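Local coordinates for protein PES4 (Saccharomyces cerevisiae, PDB 6EXX) that probably binds RNA, including poly(A), poly(U) and mRNA 3'-UTR sequences, the chain here being its fourth RNA recognition motif, at residues K16-L19 with K20-H24. Residues are numbered along the deposited sequence; the frame is centred on the assembly and turned at random. Where two conformers were deposited one is given.
Sequences KEFL and KYLCH
Leu22 reaches back one turn of the helix and lays its forked end over one face of the Phe18 ring. Both methyls carry the contact, and CD1 of Leu22 comes slightly closer: it stands 4.2 Å from the centroid of the Phe18 ring, 27° off the ring normal, a CH-pi contact, and 3.8 Å from CE2 of Phe18. CD2 of Leu22 lies over the same face, toward the CZ-CE1 side, 4.0 Å from CZ of Phe18. The first torsion of Phe18 sets this up: CG lies anti to the backbone N (chi1 178°), which puts the ring beside the carbonyl carbon, where the backward-leaning Leu22 side chain can meet its face. Underneath, Leu22 N donates to Phe18 O at 3.0 Å, and CG of Leu22 packs on the same oxygen.

Leu19 is buried next to this pair, though its CD2 only grazes CD1 of Leu22 at 4.4 Å. Both leucines face inward: Leu19 onto Ile33 and Ile35 of strand 32-39 and onto Leu64, Leu22 onto Phe63 and Leu64 of helix 54-64. Cys23 N donates a hydrogen bond to Leu19 O.

On the solvent side Lys20 rests its CB 3.4 Å from Lys16 O, the oxygen that accepts its own N-H at 2.8 Å. Its chain bends at chi3 (72°), and the side chain also touches Ile33.

Spacings of three and four residues put Leu19, Leu22 and Cys23 on the buried side of helix 16-25 and Lys16, Glu17, Lys20 and Tyr21 on the exposed one, as in the first of the two helices packed on the beta sheet of an RRM fold.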
loop_
_atom_site.group_PDB
_atom_site.type_symbol
_atom_site.label_atom_id
_atom_site.label_comp_id
_atom_site.label_asym_id
_atom_site.label_seq_id
_atom_site.Cartn_x
_atom_site.Cartn_y
_atom_site.Cartn_z
ATOM N N LYS A 16 -8.097 -2.304 1.305
ATOM C CA LYS A 16 -8.015 -2.227 -0.146
ATOM C C LYS A 16 -8.778 -1.020 -0.675
ATOM O O LYS A 16 -8.340 -0.347 -1.607
ATOM C CB LYS A 16 -8.546 -3.514 -0.788
ATOM C CG LYS A 16 -8.503 -3.508 -2.311
ATOM C CD LYS A 16 -9.005 -4.807 -2.913
ATOM C CE LYS A 16 -8.782 -4.831 -4.419
ATOM N NZ LYS A 16 -9.438 -5.990 -5.092
ATOM N N GLU A 17 -9.922 -0.736 -0.070
ATOM C CA GLU A 17 -10.750 0.378 -0.499
ATOM C C GLU A 17 -10.034 1.707 -0.282
ATOM O O GLU A 17 -10.111 2.615 -1.116
ATOM C CB GLU A 17 -12.081 0.357 0.254
ATOM C CG GLU A 17 -13.005 -0.785 -0.149
ATOM C CD GLU A 17 -12.464 -2.161 0.208
ATOM O OE1 GLU A 17 -11.947 -2.348 1.333
ATOM O OE2 GLU A 17 -12.573 -3.068 -0.640
ATOM N N PHE A 18 -9.344 1.821 0.842
ATOM C CA PHE A 18 -8.566 3.016 1.132
ATOM C C PHE A 18 -7.439 3.172 0.107
ATOM O O PHE A 18 -7.217 4.253 -0.428
ATOM C CB PHE A 18 -7.998 2.913 2.540
ATOM C CG PHE A 18 -7.124 4.063 2.936
ATOM C CD1 PHE A 18 -7.618 5.358 2.962
ATOM C CD2 PHE A 18 -5.812 3.845 3.308
ATOM C CE1 PHE A 18 -6.807 6.403 3.341
ATOM C CE2 PHE A 18 -5.004 4.889 3.701
ATOM C CZ PHE A 18 -5.499 6.162 3.715
ATOM N N LEU A 19 -6.716 2.089 -0.170
ATOM C CA LEU A 19 -5.612 2.135 -1.123
ATOM C C LEU A 19 -6.101 2.477 -2.528
ATOM O O LEU A 19 -5.469 3.244 -3.249
ATOM C CB LEU A 19 -4.847 0.816 -1.128
ATOM C CG LEU A 19 -4.176 0.444 0.196
ATOM C CD1 LEU A 19 -3.562 -0.919 0.079
ATOM C CD2 LEU A 19 -3.138 1.472 0.646
ATOM N N LYS A 20 -7.250 1.922 -2.916
ATOM C CA LYS A 20 -7.832 2.229 -4.214
ATOM C C LYS A 20 -8.193 3.711 -4.292
ATOM O O LYS A 20 -7.974 4.370 -5.309
ATOM C CB LYS A 20 -9.073 1.364 -4.437
ATOM C CG LYS A 20 -9.722 1.564 -5.784
ATOM C CD LYS A 20 -10.872 0.583 -6.020
ATOM C CE LYS A 20 -12.095 0.916 -5.173
ATOM N NZ LYS A 20 -13.216 -0.062 -5.345
ATOM N N TYR A 21 -8.751 4.241 -3.211
ATOM C CA TYR A 21 -9.073 5.655 -3.139
ATOM C C TYR A 21 -7.828 6.522 -3.312
ATOM O O TYR A 21 -7.851 7.496 -4.064
ATOM C CB TYR A 21 -9.760 5.937 -1.807
ATOM C CG TYR A 21 -9.931 7.398 -1.492
ATOM C CD1 TYR A 21 -11.008 8.118 -1.993
ATOM C CD2 TYR A 21 -9.016 8.064 -0.689
ATOM C CE1 TYR A 21 -11.171 9.454 -1.695
ATOM C CE2 TYR A 21 -9.168 9.400 -0.390
ATOM C CZ TYR A 21 -10.250 10.086 -0.897
ATOM O OH TYR A 21 -10.414 11.419 -0.613
ATOM N N LEU A 22 -6.739 6.169 -2.637
ATOM C CA LEU A 22 -5.508 6.945 -2.767
ATOM C C LEU A 22 -5.037 6.979 -4.212
ATOM O O LEU A 22 -4.632 8.022 -4.722
ATOM C CB LEU A 22 -4.408 6.368 -1.888
ATOM C CG LEU A 22 -4.624 6.442 -0.378
ATOM C CD1 LEU A 22 -3.456 5.812 0.359
ATOM C CD2 LEU A 22 -4.864 7.868 0.106
ATOM N N CYS A 23 -5.096 5.832 -4.882
ATOM C CA CYS A 23 -4.688 5.777 -6.274
ATOM C C CYS A 23 -5.616 6.639 -7.138
ATOM O O CYS A 23 -5.147 7.412 -7.972
ATOM C CB CYS A 23 -4.664 4.328 -6.764
ATOM S SG CYS A 23 -3.326 3.340 -6.057
ATOM N N HIS A 24 -6.925 6.528 -6.927
ATOM C CA HIS A 24 -7.879 7.348 -7.668
ATOM C C HIS A 24 -7.608 8.837 -7.459
ATOM O O HIS A 24 -7.688 9.631 -8.396
ATOM C CB HIS A 24 -9.318 7.030 -7.241
ATOM C CG HIS A 24 -9.881 5.787 -7.851
ATOM N ND1 HIS A 24 -10.890 5.059 -7.250
ATOM C CD2 HIS A 24 -9.601 5.150 -9.011
ATOM C CE1 HIS A 24 -11.192 4.022 -8.009
ATOM N NE2 HIS A 24 -10.423 4.051 -9.082
#